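Local coordinates for 3'-5'-exonuclease (Saccharomyces cerevisiae, PDB 3E2V), which probably incises double-stranded DNA and degrades it from the 3' end as a TatD-type, magnesium-dependent 3'-5' exonuclease, at residues Glu121-Tyr124 / Ala125-Ile128; Lys174-Gln177 / Lys178-Glu182; Ser129-Ser132 / Phe133-Lys137; Gly163-Tyr166 / Asp167-His170. All coordinates share one frame; numbering follows the deposited sequence. Where two conformers were deposited one is given.

Contact 1. Residues Glu121-Tyr124 / Ala125-Ile128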
loop_
_atom_site.group_PDB
_atom_site.type_symbol
_atom_site.label_atom_id
_atom_site.label_comp_id
_atom_site.label_asym_id
_atom_site.label_seq_id
_atom_site.Cartn_x
_atom_site.Cartn_y
_atom_site.Cartn_z
ATOM N N GLU A 121 -19.252 -12.078 -13.312
ATOM C CA GLU A 121 -20.162 -12.896 -12.517
ATOM C C GLU A 121 -19.976 -14.373 -12.841
ATOM O O GLU A 121 -20.179 -15.236 -11.967
ATOM C CB GLU A 121 -21.612 -12.443 -12.739
ATOM C CG GLU A 121 -22.668 -13.122 -11.859
ATOM C CD GLU A 121 -22.410 -12.982 -10.361
ATOM O OE1 GLU A 121 -21.766 -12.000 -9.931
ATOM O OE2 GLU A 121 -22.872 -13.863 -9.603
ATOM N N SER A 122 -19.547 -14.664 -14.069
ATOM C CA SER A 122 -19.408 -16.044 -14.514
ATOM C C SER A 122 -18.149 -16.738 -14.020
ATOM O O SER A 122 -18.060 -17.963 -14.042
ATOM C CB SER A 122 -19.392 -16.094 -16.045
ATOM O OG SER A 122 -18.158 -15.610 -16.557
ATOM N N LEU A 123 -17.165 -15.963 -13.578
ATOM C CA LEU A 123 -15.816 -16.507 -13.407
ATOM C C LEU A 123 -15.678 -17.464 -12.236
ATOM O O LEU A 123 -15.003 -18.493 -12.351
ATOM C CB LEU A 123 -14.774 -15.389 -13.312
ATOM C CG LEU A 123 -14.442 -14.616 -14.589
ATOM C CD1 LEU A 123 -13.332 -13.635 -14.283
ATOM C CD2 LEU A 123 -14.048 -15.529 -15.741
ATOM N N TYR A 124 -16.311 -17.138 -11.112
ATOM C CA TYR A 124 -16.154 -17.982 -9.931
ATOM C C TYR A 124 -16.599 -19.415 -10.195
ATOM O O TYR A 124 -15.859 -20.357 -9.919
ATOM C CB TYR A 124 -16.906 -17.424 -8.729
ATOM C CG TYR A 124 -16.677 -18.256 -7.493
ATOM C CD1 TYR A 124 -15.389 -18.454 -7.007
ATOM C CD2 TYR A 124 -17.737 -18.846 -6.815
ATOM C CE1 TYR A 124 -15.155 -19.221 -5.887
ATOM C CE2 TYR A 124 -17.509 -19.621 -5.672
ATOM C CZ TYR A 124 -16.214 -19.794 -5.217
ATOM O OH TYR A 124 -15.950 -20.562 -4.089
ATOM N N ALA A 125 -17.802 -19.571 -10.740
ATOM C CA ALA A 125 -18.333 -20.908 -10.994
ATOM C C ALA A 125 -17.439 -21.668 -11.966
ATOM O O ALA A 125 -17.282 -22.880 -11.834
ATOM C CB ALA A 125 -19.775 -20.839 -11.510
ATOM N N LYS A 126 -16.843 -20.946 -12.924
ATOM C CA LYS A 126 -15.958 -21.556 -13.926
ATOM C C LYS A 126 -14.639 -22.014 -13.306
ATOM O O LYS A 126 -14.109 -23.061 -13.666
ATOM C CB LYS A 126 -15.728 -20.619 -15.126
ATOM C CG LYS A 126 -16.991 -20.435 -16.008
ATOM C CD LYS A 126 -16.739 -19.707 -17.336
ATOM C CE LYS A 126 -16.317 -18.236 -17.175
ATOM N NZ LYS A 126 -16.525 -17.430 -18.439
ATOM N N VAL A 127 -14.118 -21.233 -12.361
ATOM C CA VAL A 127 -12.894 -21.616 -11.658
ATOM C C VAL A 127 -13.133 -22.858 -10.801
ATOM O O VAL A 127 -12.331 -23.797 -10.820
ATOM C CB VAL A 127 -12.365 -20.448 -10.780
ATOM C CG1 VAL A 127 -11.251 -20.922 -9.859
ATOM C CG2 VAL A 127 -11.872 -19.307 -11.660
ATOM N N ILE A 128 -14.237 -22.870 -10.058
ATOM C CA ILE A 128 -14.557 -24.023 -9.218
ATOM C C ILE A 128 -14.739 -25.275 -10.079
ATOM O O ILE A 128 -14.275 -26.359 -9.712
ATOM C CB ILE A 128 -15.784 -23.758 -8.291
ATOM C CG1 ILE A 128 -15.503 -22.585 -7.343
ATOM C CG2 ILE A 128 -16.128 -24.994 -7.459
ATOM C CD1 ILE A 128 -14.457 -22.859 -6.255
HETATM O O HOH W 1 -19.910 -17.686 -10.838
#

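Contact 2. Residues Lys174-Gln177 / Lys178-Glu182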
loop_
_atom_site.group_PDB
_atom_site.type_symbol
_atom_site.label_atom_id
_atom_site.label_comp_id
_atom_site.label_asym_id
_atom_site.label_seq_id
_atom_site.Cartn_x
_atom_site.Cartn_y
_atom_site.Cartn_z
ATOM N N LYS A 174 -17.507 -10.422 -5.753
ATOM C CA LYS A 174 -17.233 -10.669 -4.343
ATOM C C LYS A 174 -16.615 -12.049 -4.127
ATOM O O LYS A 174 -15.666 -12.212 -3.360
ATOM C CB LYS A 174 -18.523 -10.521 -3.519
ATOM C CG LYS A 174 -18.286 -10.611 -2.022
ATOM C CD LYS A 174 -19.545 -10.282 -1.206
ATOM C CE LYS A 174 -20.533 -11.415 -1.198
ATOM N NZ LYS A 174 -21.755 -11.007 -0.410
ATOM N N GLU A 175 -17.166 -13.049 -4.799
ATOM C CA GLU A 175 -16.698 -14.421 -4.603
ATOM C C GLU A 175 -15.244 -14.572 -5.082
ATOM O O GLU A 175 -14.405 -15.226 -4.424
ATOM C CB GLU A 175 -17.611 -15.402 -5.351
ATOM C CG GLU A 175 -19.068 -15.493 -4.843
ATOM C CD GLU A 175 -19.918 -14.232 -5.082
ATOM O OE1 GLU A 175 -19.751 -13.523 -6.105
ATOM O OE2 GLU A 175 -20.783 -13.941 -4.224
ATOM N N MET A 176 -14.922 -13.961 -6.221
ATOM C CA MET A 176 -13.546 -14.028 -6.727
ATOM C C MET A 176 -12.587 -13.294 -5.787
ATOM O O MET A 176 -11.462 -13.755 -5.547
ATOM C CB MET A 176 -13.456 -13.454 -8.130
ATOM C CG MET A 176 -13.974 -14.397 -9.238
ATOM S SD MET A 176 -12.887 -15.816 -9.642
ATOM C CE MET A 176 -11.421 -14.961 -10.227
ATOM N N GLN A 177 -13.032 -12.164 -5.241
ATOM C CA GLN A 177 -12.196 -11.432 -4.286
ATOM C C GLN A 177 -11.919 -12.274 -3.050
ATOM O O GLN A 177 -10.775 -12.384 -2.593
ATOM C CB GLN A 177 -12.849 -10.114 -3.878
ATOM C CG GLN A 177 -12.916 -9.076 -4.997
ATOM C CD GLN A 177 -13.344 -7.711 -4.488
ATOM O OE1 GLN A 177 -13.162 -7.390 -3.300
ATOM N NE2 GLN A 177 -13.888 -6.891 -5.382
ATOM N N LYS A 178 -12.968 -12.850 -2.475
ATOM C CA LYS A 178 -12.804 -13.592 -1.221
ATOM C C LYS A 178 -11.915 -14.811 -1.435
ATOM O O LYS A 178 -11.013 -15.087 -0.631
ATOM C CB LYS A 178 -14.171 -14.009 -0.665
ATOM C CG LYS A 178 -14.944 -12.838 -0.071
ATOM C CD LYS A 178 -16.415 -13.212 0.175
ATOM C CE LYS A 178 -16.601 -14.084 1.387
ATOM N NZ LYS A 178 -18.032 -14.567 1.402
ATOM N N VAL A 179 -12.167 -15.561 -2.508
ATOM C CA VAL A 179 -11.384 -16.781 -2.733
ATOM C C VAL A 179 -9.890 -16.486 -2.924
ATOM O O VAL A 179 -9.040 -17.148 -2.317
ATOM C CB VAL A 179 -11.915 -17.607 -3.920
ATOM C CG1 VAL A 179 -11.010 -18.797 -4.174
ATOM C CG2 VAL A 179 -13.318 -18.100 -3.619
ATOM N N PHE A 180 -9.570 -15.500 -3.759
ATOM C CA PHE A 180 -8.165 -15.237 -4.070
ATOM C C PHE A 180 -7.431 -14.386 -3.039
ATOM O O PHE A 180 -6.216 -14.450 -2.961
ATOM C CB PHE A 180 -8.009 -14.798 -5.529
ATOM C CG PHE A 180 -8.259 -15.925 -6.473
ATOM C CD1 PHE A 180 -7.319 -16.946 -6.588
ATOM C CD2 PHE A 180 -9.473 -16.041 -7.142
ATOM C CE1 PHE A 180 -7.562 -18.053 -7.423
ATOM C CE2 PHE A 180 -9.735 -17.149 -7.965
ATOM C CZ PHE A 180 -8.793 -18.150 -8.096
ATOM N N PHE A 181 -8.168 -13.637 -2.220
ATOM C CA PHE A 181 -7.553 -13.070 -1.005
ATOM C C PHE A 181 -7.089 -14.230 -0.114
ATOM O O PHE A 181 -5.930 -14.275 0.334
ATOM C CB PHE A 181 -8.566 -12.167 -0.296
ATOM C CG PHE A 181 -8.097 -11.568 1.014
ATOM C CD1 PHE A 181 -6.759 -11.205 1.236
ATOM C CD2 PHE A 181 -9.033 -11.281 1.992
ATOM C CE1 PHE A 181 -6.378 -10.617 2.454
ATOM C CE2 PHE A 181 -8.678 -10.692 3.194
ATOM C CZ PHE A 181 -7.359 -10.350 3.437
ATOM N N GLU A 182 -7.995 -15.174 0.135
ATOM C CA GLU A 182 -7.667 -16.279 1.017
ATOM C C GLU A 182 -6.555 -17.177 0.475
ATOM O O GLU A 182 -5.665 -17.560 1.230
ATOM C CB GLU A 182 -8.912 -17.102 1.350
ATOM C CG GLU A 182 -8.599 -18.284 2.267
ATOM C CD GLU A 182 -9.837 -18.898 2.875
ATOM O OE1 GLU A 182 -10.883 -18.221 2.957
ATOM O OE2 GLU A 182 -9.749 -20.076 3.276
#

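Contact 3. Residues Ser129-Ser132 / Phe133-Lys137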
loop_
_atom_site.group_PDB
_atom_site.type_symbol
_atom_site.label_atom_id
_atom_site.label_comp_id
_atom_site.label_asym_id
_atom_site.label_seq_id
_atom_site.Cartn_x
_atom_site.Cartn_y
_atom_site.Cartn_z
ATOM N N SER A 129 -15.379 -25.110 -11.234
ATOM C CA SER A 129 -15.608 -26.224 -12.151
ATOM C C SER A 129 -14.306 -26.750 -12.753
ATOM O O SER A 129 -14.132 -27.964 -12.881
ATOM C CB SER A 129 -16.609 -25.836 -13.244
ATOM O OG SER A 129 -17.870 -25.499 -12.671
ATOM N N ASN A 130 -13.387 -25.843 -13.088
ATOM C CA ASN A 130 -12.082 -26.213 -13.656
ATOM C C ASN A 130 -10.949 -25.359 -13.063
ATOM O O ASN A 130 -10.549 -24.362 -13.673
ATOM C CB ASN A 130 -12.098 -26.070 -15.186
ATOM C CG ASN A 130 -13.093 -27.011 -15.866
ATOM O OD1 ASN A 130 -13.815 -26.608 -16.782
ATOM N ND2 ASN A 130 -13.133 -28.264 -15.427
ATOM N N PRO A 131 -10.431 -25.755 -11.883
ATOM C CA PRO A 131 -9.442 -24.918 -11.173
ATOM C C PRO A 131 -8.005 -24.995 -11.688
ATOM O O PRO A 131 -7.119 -24.359 -11.124
ATOM C CB PRO A 131 -9.515 -25.439 -9.738
ATOM C CG PRO A 131 -9.965 -26.874 -9.871
ATOM C CD PRO A 131 -10.793 -26.965 -11.115
ATOM N N SER A 132 -7.763 -25.750 -12.754
ATOM C CA SER A 132 -6.393 -25.948 -13.221
ATOM C C SER A 132 -5.637 -24.655 -13.576
ATOM O O SER A 132 -4.476 -24.499 -13.198
ATOM C CB SER A 132 -6.360 -26.927 -14.398
ATOM O OG SER A 132 -5.093 -26.900 -15.028
ATOM N N PHE A 133 -6.287 -23.744 -14.301
ATOM C CA PHE A 133 -5.624 -22.502 -14.694
ATOM C C PHE A 133 -5.251 -21.677 -13.455
ATOM O O PHE A 133 -4.100 -21.250 -13.324
ATOM C CB PHE A 133 -6.456 -21.696 -15.708
ATOM C CG PHE A 133 -5.756 -20.472 -16.218
ATOM C CD1 PHE A 133 -4.922 -20.542 -17.329
ATOM C CD2 PHE A 133 -5.895 -19.253 -15.560
ATOM C CE1 PHE A 133 -4.256 -19.409 -17.796
ATOM C CE2 PHE A 133 -5.235 -18.113 -16.016
ATOM C CZ PHE A 133 -4.411 -18.187 -17.138
ATOM N N ALA A 134 -6.204 -21.528 -12.535
ATOM C CA ALA A 134 -5.939 -20.802 -11.280
ATOM C C ALA A 134 -4.854 -21.459 -10.442
ATOM O O ALA A 134 -4.039 -20.778 -9.819
ATOM C CB ALA A 134 -7.218 -20.640 -10.469
ATOM N N GLN A 135 -4.837 -22.788 -10.416
ATOM C CA GLN A 135 -3.754 -23.501 -9.735
ATOM C C GLN A 135 -2.379 -23.095 -10.276
ATOM O O GLN A 135 -1.432 -22.874 -9.510
ATOM C CB GLN A 135 -3.938 -25.022 -9.824
ATOM C CG GLN A 135 -5.038 -25.583 -8.937
ATOM C CD GLN A 135 -5.494 -26.964 -9.386
ATOM O OE1 GLN A 135 -5.051 -27.472 -10.419
ATOM N NE2 GLN A 135 -6.387 -27.575 -8.609
ATOM N N GLY A 136 -2.283 -22.981 -11.603
ATOM C CA GLY A 136 -1.031 -22.563 -12.241
ATOM C C GLY A 136 -0.644 -21.126 -11.940
ATOM O O GLY A 136 0.537 -20.820 -11.763
ATOM N N LYS A 137 -1.639 -20.247 -11.891
ATOM C CA LYS A 137 -1.363 -18.844 -11.597
ATOM C C LYS A 137 -0.921 -18.648 -10.153
ATOM O O LYS A 137 -0.042 -17.833 -9.867
ATOM C CB LYS A 137 -2.565 -17.950 -11.925
ATOM C CG LYS A 137 -2.877 -17.873 -13.434
ATOM C CD LYS A 137 -1.685 -17.386 -14.258
ATOM C CE LYS A 137 -1.524 -15.875 -14.187
ATOM N NZ LYS A 137 -0.403 -15.428 -15.081
HETATM O O HOH W 2 -9.058 -22.064 -13.035
HETATM O O HOH W 3 -8.779 -24.336 -15.766
#

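Contact 4. Residues Gly163-Tyr166 / Asp167-His170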
loop_
_atom_site.group_PDB
_atom_site.type_symbol
_atom_site.label_atom_id
_atom_site.label_comp_id
_atom_site.label_asym_id
_atom_site.label_seq_id
_atom_site.Cartn_x
_atom_site.Cartn_y
_atom_site.Cartn_z
ATOM N N GLY A 163 -6.498 -8.168 -0.503
ATOM C CA GLY A 163 -7.615 -7.896 0.383
ATOM C C GLY A 163 -8.926 -7.868 -0.346
ATOM O O GLY A 163 -9.148 -8.645 -1.281
ATOM N N LEU A 164 -9.792 -6.953 0.081
ATOM C CA LEU A 164 -11.159 -6.877 -0.432
ATOM C C LEU A 164 -11.514 -5.437 -0.757
ATOM O O LEU A 164 -11.135 -4.526 -0.008
ATOM C CB LEU A 164 -12.144 -7.434 0.603
ATOM C CG LEU A 164 -11.961 -8.878 1.067
ATOM C CD1 LEU A 164 -13.012 -9.253 2.113
ATOM C CD2 LEU A 164 -12.082 -9.826 -0.112
ATOM N N ASP A 165 -12.247 -5.226 -1.851
ATOM C CA ASP A 165 -12.687 -3.884 -2.226
ATOM C C ASP A 165 -14.084 -3.949 -2.792
ATOM O O ASP A 165 -14.275 -4.236 -3.964
ATOM C CB ASP A 165 -11.729 -3.279 -3.254
ATOM C CG ASP A 165 -11.981 -1.789 -3.491
ATOM O OD1 ASP A 165 -13.116 -1.317 -3.303
ATOM O OD2 ASP A 165 -11.020 -1.078 -3.856
ATOM N N TYR A 166 -15.050 -3.671 -1.936
ATOM C CA TYR A 166 -16.460 -3.786 -2.301
ATOM C C TYR A 166 -16.980 -2.531 -3.005
ATOM O O TYR A 166 -18.147 -2.496 -3.386
ATOM C CB TYR A 166 -17.288 -4.168 -1.075
ATOM C CG TYR A 166 -17.059 -5.612 -0.592
ATOM C CD1 TYR A 166 -16.114 -6.443 -1.202
ATOM C CD2 TYR A 166 -17.795 -6.142 0.469
ATOM C CE1 TYR A 166 -15.906 -7.758 -0.758
ATOM C CE2 TYR A 166 -17.594 -7.469 0.921
ATOM C CZ TYR A 166 -16.655 -8.262 0.297
ATOM O OH TYR A 166 -16.456 -9.548 0.728
ATOM N N ASP A 167 -16.118 -1.526 -3.182
ATOM C CA ASP A 167 -16.439 -0.384 -4.057
ATOM C C ASP A 167 -16.090 -0.692 -5.506
ATOM O O ASP A 167 -16.278 0.160 -6.383
ATOM C CB ASP A 167 -15.651 0.861 -3.651
ATOM C CG ASP A 167 -16.166 1.517 -2.379
ATOM O OD1 ASP A 167 -16.994 0.929 -1.661
ATOM O OD2 ASP A 167 -15.727 2.658 -2.102
ATOM N N ARG A 168 -15.557 -1.888 -5.772
ATOM C CA ARG A 168 -15.032 -2.218 -7.111
ATOM C C ARG A 168 -15.552 -3.545 -7.654
ATOM O O ARG A 168 -14.832 -4.270 -8.336
ATOM C CB ARG A 168 -13.501 -2.222 -7.078
ATOM C CG ARG A 168 -12.864 -0.871 -6.753
ATOM C CD ARG A 168 -12.893 0.098 -7.928
ATOM N NE ARG A 168 -12.201 1.362 -7.653
ATOM C CZ ARG A 168 -12.699 2.367 -6.933
ATOM N NH1 ARG A 168 -13.898 2.273 -6.372
ATOM N NH2 ARG A 168 -11.982 3.476 -6.758
ATOM N N PHE A 169 -16.823 -3.848 -7.401
ATOM C CA PHE A 169 -17.393 -5.076 -7.955
ATOM C C PHE A 169 -17.483 -5.035 -9.471
ATOM O O PHE A 169 -17.680 -6.074 -10.095
ATOM C CB PHE A 169 -18.779 -5.371 -7.363
ATOM C CG PHE A 169 -18.757 -5.814 -5.926
ATOM C CD1 PHE A 169 -17.775 -6.672 -5.447
ATOM C CD2 PHE A 169 -19.766 -5.404 -5.064
ATOM C CE1 PHE A 169 -17.776 -7.066 -4.124
ATOM C CE2 PHE A 169 -19.786 -5.818 -3.739
ATOM C CZ PHE A 169 -18.804 -6.660 -3.273
ATOM N N HIS A 170 -17.300 -3.851 -10.063
ATOM C CA HIS A 170 -17.222 -3.773 -11.516
ATOM C C HIS A 170 -15.931 -4.348 -12.084
ATOM O O HIS A 170 -15.866 -4.646 -13.279
ATOM C CB HIS A 170 -17.502 -2.366 -12.040
ATOM C CG HIS A 170 -16.603 -1.313 -11.494
ATOM N ND1 HIS A 170 -16.655 -0.905 -10.180
ATOM C CD2 HIS A 170 -15.673 -0.533 -12.094
ATOM C CE1 HIS A 170 -15.785 0.069 -9.989
ATOM N NE2 HIS A 170 -15.166 0.305 -11.132
HETATM O O HOH W 4 -18.947 -2.172 -6.037
#

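Contact 1. Residues Glu121-Tyr124 / Ala125-Ile128
Ile128 lays its CG1 branch over one face of the Tyr124 ring, one helical turn earlier in helix 118-129. The carbon sits 3.8 Å from the ring centroid and 21° off the ring normal, which meets the criterion for a CH-pi contact. Two torsions produce the overlap: Tyr124 carries CG anti to its own N (chi1 -177°), whereas Ile128 carries CG1 beside its N (chi1 -61°), and the two side chains slant across each other. Ile128 CD1 continues outward along the ring and ends 3.5 Å from Tyr124 OH. With an alanine in place of Tyr124, CG1 of Ile128 would probably lose the surface it rests on, and a gap would open beside Val179 and Glu175 of helix 174-187, which also touch the ring. On another side of the helix the Lys126 chain bends at chi3 and brings NZ to 3.1 Å from Ser122 OG, a hydrogen bond donated by the lysine. Ser122 OG is also bonded to Tyr119 O. Main-chain bonds give the frame, Ile128 N to Tyr124 O at 3.0 Å being nearly straight, while Lys126 N to Ser122 O, at 3.4 Å, is weak. A water joins Glu121 O to Ala125 N where the direct bond of the turn is replaced. The chemistry thus divides: dispersion and CH-pi contact hold the tyrosine side, and an ammonium-hydroxyl bond the lysine side.

Contact 2. Residues Lys174-Gln177 / Lys178-Glu182
The Phe180 ring meets Met176 at its edge: SD lies in the ring plane, 5.1 Å from the centroid and 82° off the normal, a Met-aromatic contact made at the rim. The methyl group takes part as well, with Met176 CE 3.6 Å from Phe180 CE2, and Met176 O also lies near the plane at this edge. Over one face, above the ring centre, stands CG1 of the adjoining Val179. Rings from outside the two segments complete the surroundings, Phe97 stacking on Phe180 and Phe228 meeting it at a steep angle. Met176 reaches the rim because its chain folds at both chi2 (-74°) and chi3, which turns the thioether along the helix, side by side with the phenylalanine. These are i to i+4 pairs at the start of helix 174-187, which follows strand 156-165 in the TIM-barrel fold of the TatD family; the helix places Phe181 against Ile162 and Leu164 of that strand. Gln177, extended beyond CG, sends its amide the same way: OE1 accepts from Asp165 N, and NE2 is bonded to Ser172 OG. Lys174 and Lys178 run alongside each other, Lys174 CG 3.9 Å from Lys178 CD. Their charged ends stay separate, with Lys174 NZ 5.5 Å from Lys178 NZ. Beneath the side chains the main-chain bonds are regular, from Lys178 N to Lys174 O at 2.9 Å through to Phe181 N to Gln177 O at 2.9 Å.

Contact 3. Residues Ser129-Ser132 / Phe133-Lys137
This is a local surface contact at a helix-to-helix corner, where Pro131 and Gln135 pack side by side as the chain leaves helix 118-129 and enters helix 132-149. Asn130 is the first residue to depart from helical backbone angles, and the new helix gets under way within two residues. The Gln135 chain, with CG beside its N (chi1 -74°) and extended from there, runs back past the Pro131 carbonyl, CG of Gln135 lying 3.3 Å from Pro131 O. Its amide therefore comes to rest alongside the proline ring, NE2 of Gln135 being 3.9 Å from Pro131 CG; that nitrogen donates instead to Thr227 O. The first main-chain bonds here are Gln135 N to Pro131 O, 2.9 Å, and Gly136 N to Ser132 O, 3.1 Å. Two early amides are satisfied through water. One molecule links Asn130 O to Ala134 N, a second links the same oxygen to Phe133 N, at 2.7 Å from Asn130 O and 3.0 Å from Phe133 N. Pro131 and Ala134 both touch Phe228. In chemical terms, two waters, both bonded to Asn130 O, accept the N-H groups of Phe133 and Ala134 in the first helical turn, while the glutamine couples that turn to the loop carrying Thr227.

Contact 4. Residues Gly163-Tyr166 / Asp167-His170
Tyr166 and Phe169 form the tight part of this contact: Phe169 CZ stands over one face of the tyrosine ring, 3.3 Å above its plane and displaced toward the rim, and 3.4 Å from Tyr166 CG. The ring planes meet obliquely at 36°. Over a face of the Phe169 ring lies backbone, Tyr166 CA 4.1 Å from the centroid in a CH-pi contact and Tyr166 O toward the rim. Asp165 supports the type I turn from Asp165 to Arg168, which is closed by Arg168 N to Asp165 O at 3.2 Å, the donor above the carbonyl plane. Its CG, anti to N (chi1 -169°), lets OD1 accept from Asp167 N at 3.0 Å, an Asx turn, while OD2 goes to Arg204 and His202. An asparagine at Asp165 would probably cost Arg204 its salt bridge to this carboxylate and disturb the bond to His202. Looser is the outer side, where a water bridges Tyr166 O and Phe169 N, and Arg168 NH1 reaches Asp167 O at 3.2 Å from above the carbonyl plane. The turn follows strand 156-165 and precedes helix 174-187, whose Lys174 touches both rings; Tyr166 OH bonds to Asp209 of helix 207-219.

Overall arrangement
Contacts 1, 2 and 3 form one largely apolar cluster in which each touches the other two. Val127 CG1 of contact 1 is 4.1 Å from Phe180 CZ of contact 2 and 4.1 Å from Ala134 CB of contact 3, and Phe180 CZ lies 3.8 Å from the same Ala134 CB. Contact 2 also touches contact 4, through the Gln177 amide and by packing of Lys174 CG 3.5 Å from Tyr166 OH, and so links the cluster to it. Contact 4 is closest to the metal site: the Asp165 side chain is about 9 Å from the magnesium ion, which His253 and Asp303 bind. Contacts 3 and 4 do not touch, their centres being about 22 Å apart, and contacts 1 and 3 lie away from the site.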